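Local atomic coordinates of phosphatase YwpJ (Bacillus subtilis, PDB entry 1NRW), a protein that dephosphorylates phosphorylated five- and six-carbon sugars and monophosphate nucleotides in vitro, and flavin mononucleotide to a lesser extent, as a magnesium-dependent member of the haloacid dehalogenase-like superfamily. Residues E25-L30 / E56-K61; Q32-G37 / I60-I65; Y103-T108 / L122-D127; L126-S131 / N207-S212. All coordinates share one frame; numbering follows the deposited sequence. Where two conformers were deposited one is given.

Contact 1 of 4, residues E25-L30 / E56-K61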
# COMPACT_ATOMS: atom_id res chain seq x y z
N GLU A 25 17.41 8.15 9.91
CA GLU A 25 17.06 9.48 9.41
C GLU A 25 15.55 9.64 9.22
O GLU A 25 14.97 10.66 9.60
CB GLU A 25 17.76 9.78 8.08
CG GLU A 25 19.25 10.07 8.21
CD GLU A 25 20.12 8.83 8.17
OE1 GLU A 25 19.61 7.70 8.36
OE2 GLU A 25 21.35 8.99 7.97
N ASN A 26 14.93 8.63 8.63
CA ASN A 26 13.48 8.68 8.42
C ASN A 26 12.72 8.60 9.73
O ASN A 26 11.71 9.29 9.91
CB ASN A 26 13.03 7.57 7.47
CG ASN A 26 13.22 7.93 6.00
OD1 ASN A 26 13.71 9.01 5.67
ND2 ASN A 26 12.83 7.02 5.12
N GLU A 27 13.19 7.77 10.66
CA GLU A 27 12.51 7.67 11.94
C GLU A 27 12.58 9.02 12.65
O GLU A 27 11.58 9.49 13.18
CB GLU A 27 13.14 6.60 12.84
CG GLU A 27 12.33 6.37 14.12
CD GLU A 27 12.99 5.42 15.10
OE1 GLU A 27 13.90 4.67 14.69
OE2 GLU A 27 12.58 5.42 16.28
N ASN A 28 13.76 9.63 12.66
CA ASN A 28 13.92 10.93 13.29
C ASN A 28 13.03 11.98 12.63
O ASN A 28 12.43 12.81 13.32
CB ASN A 28 15.38 11.39 13.23
CG ASN A 28 16.28 10.63 14.20
OD1 ASN A 28 15.93 10.43 15.37
ND2 ASN A 28 17.45 10.21 13.73
N ALA A 29 12.93 11.94 11.30
CA ALA A 29 12.10 12.90 10.57
C ALA A 29 10.63 12.74 10.94
O ALA A 29 9.91 13.73 11.08
CB ALA A 29 12.30 12.72 9.06
N LEU A 30 10.17 11.50 11.08
CA LEU A 30 8.77 11.24 11.44
C LEU A 30 8.46 11.77 12.83
O LEU A 30 7.43 12.42 13.05
CB LEU A 30 8.46 9.74 11.41
CG LEU A 30 8.26 9.03 10.07
CD1 LEU A 30 7.84 7.58 10.33
CD2 LEU A 30 7.20 9.74 9.26
N GLU A 56 5.99 -1.54 15.38
CA GLU A 56 6.00 -1.96 16.78
C GLU A 56 7.39 -2.01 17.42
O GLU A 56 7.62 -1.40 18.46
CB GLU A 56 5.33 -3.33 16.92
CG GLU A 56 4.11 -3.33 17.81
CD GLU A 56 4.42 -2.86 19.21
OE1 GLU A 56 5.28 -3.49 19.88
OE2 GLU A 56 3.81 -1.86 19.66
N PRO A 57 8.34 -2.73 16.80
CA PRO A 57 9.70 -2.83 17.35
C PRO A 57 10.42 -1.48 17.44
O PRO A 57 11.36 -1.32 18.22
CB PRO A 57 10.40 -3.77 16.38
CG PRO A 57 9.28 -4.59 15.81
CD PRO A 57 8.21 -3.56 15.59
N LEU A 58 9.99 -0.52 16.62
CA LEU A 58 10.62 0.80 16.60
C LEU A 58 9.89 1.81 17.48
O LEU A 58 10.38 2.93 17.66
CB LEU A 58 10.66 1.33 15.17
CG LEU A 58 11.47 0.50 14.17
CD1 LEU A 58 11.31 1.11 12.79
CD2 LEU A 58 12.93 0.47 14.59
N GLY A 59 8.74 1.42 18.00
CA GLY A 59 7.98 2.33 18.84
C GLY A 59 7.34 3.45 18.03
O GLY A 59 6.97 4.49 18.59
N ILE A 60 7.21 3.26 16.73
CA ILE A 60 6.60 4.26 15.86
C ILE A 60 5.09 4.12 15.87
O ILE A 60 4.56 3.02 15.73
CB ILE A 60 7.12 4.15 14.41
CG1 ILE A 60 8.61 4.52 14.35
CG2 ILE A 60 6.31 5.05 13.47
CD1 ILE A 60 9.25 4.31 13.00
N LYS A 61 4.40 5.24 16.04
CA LYS A 61 2.94 5.26 16.05
C LYS A 61 2.43 6.40 15.18
O LYS A 61 2.63 7.57 15.50
CB LYS A 61 2.41 5.43 17.47
CG LYS A 61 2.66 4.24 18.38
CD LYS A 61 2.00 4.45 19.74
CE LYS A 61 2.12 3.21 20.61
NZ LYS A 61 1.45 3.40 21.93
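Glu27 of helix 24-35 lays the aliphatic part of its side chain across the end of Ile60, with CG 3.9 Å from Ile60 CD1 and the two chains meeting at a slant. Its CG stands anti to the backbone N (chi1 -173°) and the chain stays extended beyond, which carries the carboxylate past the isoleucine and up to the loop that follows helix 48-55. There Glu27 OE2 lies 3.6 Å from Leu58 O. Both atoms are acceptors, so nothing binds them to each other; OE2 is held instead by a salt bridge to Arg31 NE, one helical turn further on, and the same guanidinium reaches Gly59 O weakly through NH2. On the buried side, Leu30 offers CD1 to the other branch of Ile60, CG2, at 4.3 Å, and the beta-branched residue thus meets the helix with both arms. Ile60 follows a sharp turn of the chain: Gly59, at positive phi, is the C-prime residue of a Schellman motif that ends helix 48-55, a place where glycine is the least strained choice. The chemistry therefore divides with depth. Methyl and methylene groups fill the inner side, where the glutamate acts as a hydrocarbon spacer, while its charge stays at the partly exposed margin, probably balanced by Arg31.

Contact 2 of 4, residues Q32-G37 / I60-I65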
# COMPACT_ATOMS: atom_id res chain seq x y z
N GLN A 32 10.06 14.07 14.44
CA GLN A 32 10.17 15.53 14.47
C GLN A 32 8.88 16.15 13.95
O GLN A 32 8.41 17.16 14.48
CB GLN A 32 11.35 16.00 13.61
CG GLN A 32 11.54 17.52 13.61
CD GLN A 32 11.62 18.09 15.02
OE1 GLN A 32 12.37 17.59 15.86
NE2 GLN A 32 10.85 19.15 15.28
N ALA A 33 8.32 15.55 12.91
CA ALA A 33 7.08 16.04 12.33
C ALA A 33 5.97 15.96 13.38
O ALA A 33 5.17 16.88 13.52
CB ALA A 33 6.71 15.21 11.10
N GLN A 34 5.91 14.85 14.12
CA GLN A 34 4.88 14.70 15.13
C GLN A 34 5.13 15.69 16.26
O GLN A 34 4.20 16.21 16.87
CB GLN A 34 4.87 13.26 15.66
CG GLN A 34 4.54 12.24 14.58
CD GLN A 34 4.46 10.83 15.10
OE1 GLN A 34 5.38 10.35 15.76
NE2 GLN A 34 3.36 10.15 14.81
N ARG A 35 6.41 15.97 16.50
CA ARG A 35 6.84 16.92 17.52
C ARG A 35 6.39 18.33 17.13
O ARG A 35 6.05 19.14 17.99
CB ARG A 35 8.36 16.86 17.64
CG ARG A 35 8.97 17.65 18.77
CD ARG A 35 10.44 17.31 18.89
NE ARG A 35 10.63 15.90 19.26
CZ ARG A 35 11.50 15.08 18.66
NH1 ARG A 35 12.25 15.52 17.66
NH2 ARG A 35 11.60 13.83 19.07
N ASP A 36 6.38 18.62 15.82
CA ASP A 36 5.95 19.92 15.32
C ASP A 36 4.43 20.03 15.29
O ASP A 36 3.89 21.05 14.86
CB ASP A 36 6.48 20.18 13.91
CG ASP A 36 7.96 20.48 13.87
OD1 ASP A 36 8.49 21.00 14.87
OD2 ASP A 36 8.59 20.20 12.83
N GLY A 37 3.74 18.99 15.73
CA GLY A 37 2.29 19.01 15.73
C GLY A 37 1.66 18.62 14.40
O GLY A 37 0.47 18.87 14.17
N ILE A 60 7.21 3.26 16.73
CA ILE A 60 6.60 4.26 15.86
C ILE A 60 5.09 4.12 15.87
O ILE A 60 4.56 3.02 15.73
CB ILE A 60 7.12 4.15 14.41
CG1 ILE A 60 8.61 4.52 14.35
CG2 ILE A 60 6.31 5.05 13.47
CD1 ILE A 60 9.25 4.31 13.00
N LYS A 61 4.40 5.24 16.04
CA LYS A 61 2.94 5.26 16.05
C LYS A 61 2.43 6.40 15.18
O LYS A 61 2.63 7.57 15.50
CB LYS A 61 2.41 5.43 17.47
CG LYS A 61 2.66 4.24 18.38
CD LYS A 61 2.00 4.45 19.74
CE LYS A 61 2.12 3.21 20.61
NZ LYS A 61 1.45 3.40 21.93
N THR A 62 1.77 6.05 14.09
CA THR A 62 1.22 7.05 13.17
C THR A 62 -0.17 6.61 12.77
O THR A 62 -0.60 5.50 13.08
CB THR A 62 2.04 7.12 11.86
OG1 THR A 62 1.85 5.90 11.13
CG2 THR A 62 3.53 7.30 12.14
N TRP A 63 -0.89 7.49 12.07
CA TRP A 63 -2.19 7.10 11.55
C TRP A 63 -1.79 6.10 10.47
O TRP A 63 -0.69 6.22 9.89
CB TRP A 63 -2.91 8.27 10.88
CG TRP A 63 -3.41 9.29 11.83
CD1 TRP A 63 -2.71 10.32 12.37
CD2 TRP A 63 -4.74 9.38 12.38
NE1 TRP A 63 -3.51 11.05 13.23
CE2 TRP A 63 -4.76 10.49 13.25
CE3 TRP A 63 -5.90 8.62 12.21
CZ2 TRP A 63 -5.91 10.86 13.96
CZ3 TRP A 63 -7.05 8.99 12.92
CH2 TRP A 63 -7.04 10.10 13.79
N VAL A 64 -2.65 5.13 10.19
CA VAL A 64 -2.34 4.15 9.17
C VAL A 64 -3.51 3.92 8.23
O VAL A 64 -4.62 3.57 8.66
CB VAL A 64 -1.98 2.77 9.77
CG1 VAL A 64 -1.69 1.77 8.65
CG2 VAL A 64 -0.78 2.90 10.69
N ILE A 65 -3.26 4.13 6.95
CA ILE A 65 -4.25 3.88 5.91
C ILE A 65 -3.73 2.58 5.29
O ILE A 65 -2.59 2.53 4.81
CB ILE A 65 -4.27 5.00 4.87
CG1 ILE A 65 -4.86 6.27 5.50
CG2 ILE A 65 -5.07 4.57 3.64
CD1 ILE A 65 -4.82 7.49 4.60
O HOH W 1 5.88 7.66 16.57
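Gln34 reaches from the last turn of helix 24-35 to the backbone of Lys61, and its amide serves both backbone polar atoms of that residue, one directly and one through water. NE2 donates to Lys61 O at 2.8 Å, nearly straight at 165°, with the acceptor lying in the plane of the glutamine amide. OE1 accepts a hydrogen bond from a water, which in turn accepts from Lys61 N at 2.9 Å. With CG anti to the carbonyl carbon (chi1 -62°) and an extended chain beyond it, the amide spans the distance from helix to loop; a glutamine suits the place because it both donates and accepts. Thr62 sets its methyl CG2 3.9 Å from Gln34 NE2, while its hydroxyl turns to Trp63 O, and the ammonium of Lys61 leads off to Glu76. Shortening Gln34 to an alanine would probably leave Lys61 O without this donor and the bridging water without its acceptor on the helix. Just beyond, Gly37 at positive phi closes the helix in a Schellman motif. Helix 24-35 makes the beta-alpha-beta crossover between parallel strands 6-10 and 39-43, and here it also grips the lead-in to the next strand, 63-66, as befits the Rossmann-like core of haloacid dehalogenase-like hydrolases.

Contact 3 of 4, residues Y103-T108 / L122-D127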
# COMPACT_ATOMS: atom_id res chain seq x y z
N TYR A 103 -1.96 -15.48 -9.27
CA TYR A 103 -1.65 -15.67 -7.86
C TYR A 103 -2.50 -14.56 -7.25
O TYR A 103 -2.70 -13.52 -7.89
CB TYR A 103 -0.19 -15.36 -7.52
CG TYR A 103 0.86 -16.31 -8.04
CD1 TYR A 103 0.51 -17.52 -8.65
CD2 TYR A 103 2.22 -15.99 -7.94
CE1 TYR A 103 1.49 -18.38 -9.15
CE2 TYR A 103 3.20 -16.85 -8.42
CZ TYR A 103 2.83 -18.03 -9.03
OH TYR A 103 3.80 -18.86 -9.55
N TYR A 104 -3.00 -14.74 -6.04
CA TYR A 104 -3.79 -13.68 -5.43
C TYR A 104 -3.73 -13.68 -3.92
O TYR A 104 -3.44 -14.70 -3.29
CB TYR A 104 -5.24 -13.74 -5.93
CG TYR A 104 -6.06 -14.92 -5.46
CD1 TYR A 104 -6.70 -14.90 -4.22
CD2 TYR A 104 -6.19 -16.06 -6.25
CE1 TYR A 104 -7.45 -15.98 -3.78
CE2 TYR A 104 -6.94 -17.16 -5.82
CZ TYR A 104 -7.57 -17.11 -4.59
OH TYR A 104 -8.31 -18.18 -4.15
N GLU A 105 -3.96 -12.51 -3.33
CA GLU A 105 -3.94 -12.35 -1.89
C GLU A 105 -5.19 -11.56 -1.53
O GLU A 105 -5.50 -10.56 -2.19
CB GLU A 105 -2.69 -11.60 -1.45
CG GLU A 105 -1.39 -12.30 -1.84
CD GLU A 105 -0.15 -11.55 -1.38
OE1 GLU A 105 -0.28 -10.55 -0.65
OE2 GLU A 105 0.97 -11.97 -1.76
N VAL A 106 -5.91 -12.01 -0.51
CA VAL A 106 -7.13 -11.34 -0.09
C VAL A 106 -6.94 -10.69 1.28
O VAL A 106 -6.82 -11.37 2.30
CB VAL A 106 -8.31 -12.34 -0.01
CG1 VAL A 106 -9.62 -11.59 0.23
CG2 VAL A 106 -8.40 -13.14 -1.32
N PHE A 107 -6.92 -9.36 1.28
CA PHE A 107 -6.74 -8.61 2.52
C PHE A 107 -8.08 -8.45 3.21
O PHE A 107 -9.01 -7.86 2.66
CB PHE A 107 -6.13 -7.24 2.20
CG PHE A 107 -4.72 -7.32 1.68
CD1 PHE A 107 -3.64 -7.19 2.55
CD2 PHE A 107 -4.47 -7.57 0.34
CE1 PHE A 107 -2.33 -7.31 2.09
CE2 PHE A 107 -3.16 -7.70 -0.14
CZ PHE A 107 -2.09 -7.57 0.74
N THR A 108 -8.18 -9.00 4.42
CA THR A 108 -9.40 -8.94 5.22
C THR A 108 -9.04 -8.42 6.60
O THR A 108 -7.92 -7.97 6.84
CB THR A 108 -10.03 -10.33 5.38
OG1 THR A 108 -9.21 -11.12 6.25
CG2 THR A 108 -10.15 -11.02 4.04
N LEU A 122 6.73 -15.36 -2.16
CA LEU A 122 7.99 -14.63 -2.14
C LEU A 122 8.19 -13.95 -3.49
O LEU A 122 8.74 -12.86 -3.56
CB LEU A 122 9.17 -15.57 -1.85
CG LEU A 122 10.53 -14.89 -1.68
CD1 LEU A 122 10.48 -13.92 -0.52
CD2 LEU A 122 11.61 -15.94 -1.44
N ASP A 123 7.76 -14.61 -4.57
CA ASP A 123 7.91 -14.00 -5.88
C ASP A 123 7.08 -12.72 -5.97
O ASP A 123 7.50 -11.74 -6.59
CB ASP A 123 7.50 -14.97 -7.00
CG ASP A 123 8.56 -16.03 -7.27
OD1 ASP A 123 9.75 -15.77 -6.98
OD2 ASP A 123 8.22 -17.12 -7.77
N VAL A 124 5.90 -12.74 -5.36
CA VAL A 124 5.05 -11.55 -5.37
C VAL A 124 5.78 -10.43 -4.63
O VAL A 124 5.84 -9.29 -5.09
CB VAL A 124 3.68 -11.82 -4.69
CG1 VAL A 124 2.88 -10.52 -4.58
CG2 VAL A 124 2.89 -12.86 -5.50
N GLU A 125 6.34 -10.76 -3.47
CA GLU A 125 7.05 -9.77 -2.68
C GLU A 125 8.30 -9.26 -3.38
O GLU A 125 8.57 -8.06 -3.39
CB GLU A 125 7.39 -10.35 -1.31
CG GLU A 125 6.15 -10.63 -0.49
CD GLU A 125 5.32 -9.38 -0.24
OE1 GLU A 125 4.14 -9.34 -0.66
OE2 GLU A 125 5.85 -8.44 0.39
N LEU A 126 9.07 -10.17 -3.96
CA LEU A 126 10.28 -9.77 -4.67
C LEU A 126 9.92 -8.78 -5.78
O LEU A 126 10.68 -7.85 -6.06
CB LEU A 126 10.97 -11.00 -5.27
CG LEU A 126 12.42 -10.81 -5.75
CD1 LEU A 126 13.30 -10.36 -4.58
CD2 LEU A 126 12.93 -12.13 -6.32
N ASP A 127 8.77 -8.98 -6.42
CA ASP A 127 8.34 -8.07 -7.48
C ASP A 127 8.13 -6.66 -6.89
O ASP A 127 8.42 -5.66 -7.55
CB ASP A 127 7.06 -8.58 -8.13
CG ASP A 127 6.56 -7.67 -9.25
OD1 ASP A 127 7.36 -7.32 -10.15
OD2 ASP A 127 5.36 -7.31 -9.24
O HOH W 2 6.34 -18.65 -8.56
O HOH W 3 1.57 -8.84 0.33
O HOH W 4 3.46 -11.96 -1.05
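Val124 fits between Tyr103 and Glu105, two residues apart on one strand and facing the same side, where helix segment 122-127 crosses strand 103-108 of the mixed cap-domain sheet almost at right angles (85°). The valine shares out its methyl groups: CG2 comes to the edge of the Tyr103 ring, near its plane, 4.0 Å from CD2, whereas CG1, anti to the backbone N (chi1 174°), lies 3.7 Å from Glu105 OE2. A small branched residue suits this notch, since one methyl can serve each neighbour.

The next shell is water. Glu105, extended from the strand, points its carboxylate at that of Glu125, and in the modelled position described here, one of two for Glu125, Glu105 OE2 and Glu125 OE1 are 4.3 Å apart. Two waters lie between these like charges. One donates to Glu105 OE1 and to Glu125 OE1, the latter at 2.8 Å; the other sits between Glu105 OE2 and Glu125 OE1 and probably donates to them, though other acceptors nearby compete for its protons.

Further out, arginines hold Glu125: its OE2 forms a salt bridge with Arg46 and OE1 with Arg128 NE, which probably offsets much of the repulsion. The Tyr103 ring meets that of Phe178, on the adjoining strand 172-178, with nearly parallel planes. At its far end the tyrosine is tied to the helix again, for Tyr103 OH lies 2.7 Å from a water that donates to Asp123 OD2.

Contact 4 of 4, residues L126-S131 / N207-S212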
# COMPACT_ATOMS: atom_id res chain seq x y z
N LEU A 126 9.07 -10.17 -3.96
CA LEU A 126 10.28 -9.77 -4.67
C LEU A 126 9.92 -8.78 -5.78
O LEU A 126 10.68 -7.85 -6.06
CB LEU A 126 10.97 -11.00 -5.27
CG LEU A 126 12.42 -10.81 -5.75
CD1 LEU A 126 13.30 -10.36 -4.58
CD2 LEU A 126 12.93 -12.13 -6.32
N ASP A 127 8.77 -8.98 -6.42
CA ASP A 127 8.34 -8.07 -7.48
C ASP A 127 8.13 -6.66 -6.89
O ASP A 127 8.42 -5.66 -7.55
CB ASP A 127 7.06 -8.58 -8.13
CG ASP A 127 6.56 -7.67 -9.25
OD1 ASP A 127 7.36 -7.32 -10.15
OD2 ASP A 127 5.36 -7.31 -9.24
N ARG A 128 7.62 -6.59 -5.67
CA ARG A 128 7.40 -5.30 -5.01
C ARG A 128 8.76 -4.60 -4.83
O ARG A 128 8.91 -3.43 -5.17
CB ARG A 128 6.77 -5.47 -3.63
CG ARG A 128 5.32 -5.94 -3.59
CD ARG A 128 4.95 -6.14 -2.12
NE ARG A 128 3.59 -6.59 -1.86
CZ ARG A 128 2.52 -5.80 -1.81
NH1 ARG A 128 2.65 -4.49 -2.01
NH2 ARG A 128 1.34 -6.30 -1.50
N PHE A 129 9.72 -5.33 -4.26
CA PHE A 129 11.06 -4.82 -4.01
C PHE A 129 11.72 -4.33 -5.30
O PHE A 129 12.21 -3.21 -5.37
CB PHE A 129 11.98 -5.91 -3.41
CG PHE A 129 11.91 -6.04 -1.91
CD1 PHE A 129 10.89 -6.78 -1.30
CD2 PHE A 129 12.90 -5.48 -1.11
CE1 PHE A 129 10.86 -6.96 0.08
CE2 PHE A 129 12.89 -5.65 0.28
CZ PHE A 129 11.87 -6.40 0.88
N ARG A 130 11.75 -5.19 -6.31
CA ARG A 130 12.37 -4.85 -7.58
C ARG A 130 11.72 -3.70 -8.33
O ARG A 130 12.40 -2.92 -9.00
CB ARG A 130 12.41 -6.09 -8.49
CG ARG A 130 13.20 -7.25 -7.91
CD ARG A 130 13.21 -8.45 -8.84
NE ARG A 130 13.91 -8.18 -10.08
CZ ARG A 130 14.11 -9.08 -11.04
NH1 ARG A 130 13.65 -10.31 -10.90
NH2 ARG A 130 14.78 -8.74 -12.14
N SER A 131 10.40 -3.58 -8.22
CA SER A 131 9.70 -2.51 -8.90
C SER A 131 10.01 -1.16 -8.27
O SER A 131 10.12 -0.15 -8.97
CB SER A 131 8.19 -2.76 -8.88
OG SER A 131 7.88 -3.94 -9.60
N ASN A 207 1.68 -6.82 -10.70
CA ASN A 207 0.44 -6.97 -9.95
C ASN A 207 -0.53 -5.84 -10.24
O ASN A 207 -0.20 -4.87 -10.94
CB ASN A 207 0.69 -7.06 -8.42
CG ASN A 207 0.93 -5.69 -7.75
OD1 ASN A 207 0.31 -4.69 -8.09
ND2 ASN A 207 1.82 -5.68 -6.76
N PHE A 208 -1.75 -6.03 -9.75
CA PHE A 208 -2.80 -5.04 -9.82
C PHE A 208 -3.60 -5.29 -8.56
O PHE A 208 -3.59 -6.41 -8.03
CB PHE A 208 -3.66 -5.16 -11.10
CG PHE A 208 -4.22 -6.53 -11.36
CD1 PHE A 208 -5.45 -6.92 -10.82
CD2 PHE A 208 -3.55 -7.41 -12.20
CE1 PHE A 208 -6.00 -8.16 -11.13
CE2 PHE A 208 -4.09 -8.66 -12.52
CZ PHE A 208 -5.32 -9.03 -11.98
N GLU A 209 -4.22 -4.25 -8.03
CA GLU A 209 -5.00 -4.37 -6.81
C GLU A 209 -6.41 -3.84 -7.04
O GLU A 209 -6.60 -2.86 -7.76
CB GLU A 209 -4.34 -3.59 -5.66
CG GLU A 209 -2.97 -4.14 -5.23
CD GLU A 209 -2.32 -3.30 -4.14
OE1 GLU A 209 -3.04 -2.57 -3.42
OE2 GLU A 209 -1.08 -3.38 -3.99
N LEU A 210 -7.38 -4.50 -6.43
CA LEU A 210 -8.77 -4.11 -6.56
C LEU A 210 -9.41 -3.89 -5.19
O LEU A 210 -9.37 -4.77 -4.33
CB LEU A 210 -9.55 -5.19 -7.31
CG LEU A 210 -9.19 -5.38 -8.79
CD1 LEU A 210 -9.74 -6.71 -9.28
CD2 LEU A 210 -9.75 -4.23 -9.60
N SER A 211 -9.98 -2.71 -4.99
CA SER A 211 -10.66 -2.39 -3.75
C SER A 211 -11.98 -1.74 -4.16
O SER A 211 -12.23 -1.56 -5.36
CB SER A 211 -9.82 -1.43 -2.89
OG SER A 211 -9.44 -0.29 -3.63
N SER A 212 -12.82 -1.39 -3.20
CA SER A 212 -14.10 -0.78 -3.54
C SER A 212 -13.89 0.61 -4.14
O SER A 212 -12.83 1.23 -3.96
CB SER A 212 -15.00 -0.69 -2.31
OG SER A 212 -16.33 -0.38 -2.70
O HOH W 5 3.82 -7.85 -6.81
O HOH W 6 -1.23 -5.03 -1.40
O HOH W 7 0.57 -2.64 -1.80
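The polar face that helix 118-132 turns to strand 207-212 of the cap sheet borders the active-site pocket, and Arg128 and Glu209 meet there through water. Arg128 NH1 is 4.4 Å from Glu209 OE2, too far for a salt bridge, and two waters span the gap. One accepts from NH1 and probably donates to Glu209 OE2, at 2.8 Å on each side; the second accepts from Arg128 NH2 and has only a weak bond to the same carboxylate oxygen. Both lie at the edge of the guanidinium, in its plane, where N-H groups point. The firmer partners lie outside: Arg128 NE pairs with Glu125, Glu209 OE2 takes a bond from Ser203 OG and OE1 one from Asn174. A bound phosphate ion, probably from the crystallisation liquor, makes a long, weak ion pair with NH1, and the side chain of Arg128 is about 4 Å from that of Asp12, a ligand of the bound calcium ion.

Beside this pair, Asp127 and Asn207 are joined by another water, which donates to Asp127 OD2 at 2.9 Å and accepts from Asn207 ND2, while Asn207 OD1 accepts from Ser203 N. With CG anti to the backbone N (chi1 180°), the aspartate points at the strand while its OD1 binds His206. Ser131, a turn later, sends both N and OG to Asp127 O, from opposite faces of the carbonyl plane.

Strand 172-178 runs between 207-212 and 103-108, and its Leu176 touches both Arg128 and Asn207; helix 138-150 packs against helix 118-132 through Phe129.

In the fold
The four contacts fall into two pairs, one in each part of the molecule. Contacts 1 and 2 share helix 24-35 and the chain around Ile60 and Lys61, their centres about 9 Å apart; both are partly buried at the margin of the Rossmann-like core, the first mainly hydrocarbon, the second a direct amide-to-backbone bond. Contacts 3 and 4, about 8 Å apart between centres, are buried and use successive turns of helix 118-132 against two strands of the cap sheet. Yet the deeper pair carries more charge and water: carboxylates and a guanidinium meet through several waters, whereas contact 2 has a single one, as fits their nearness to the metal and phosphate sites. Glu125 and Arg128 link contact 3 to contact 4.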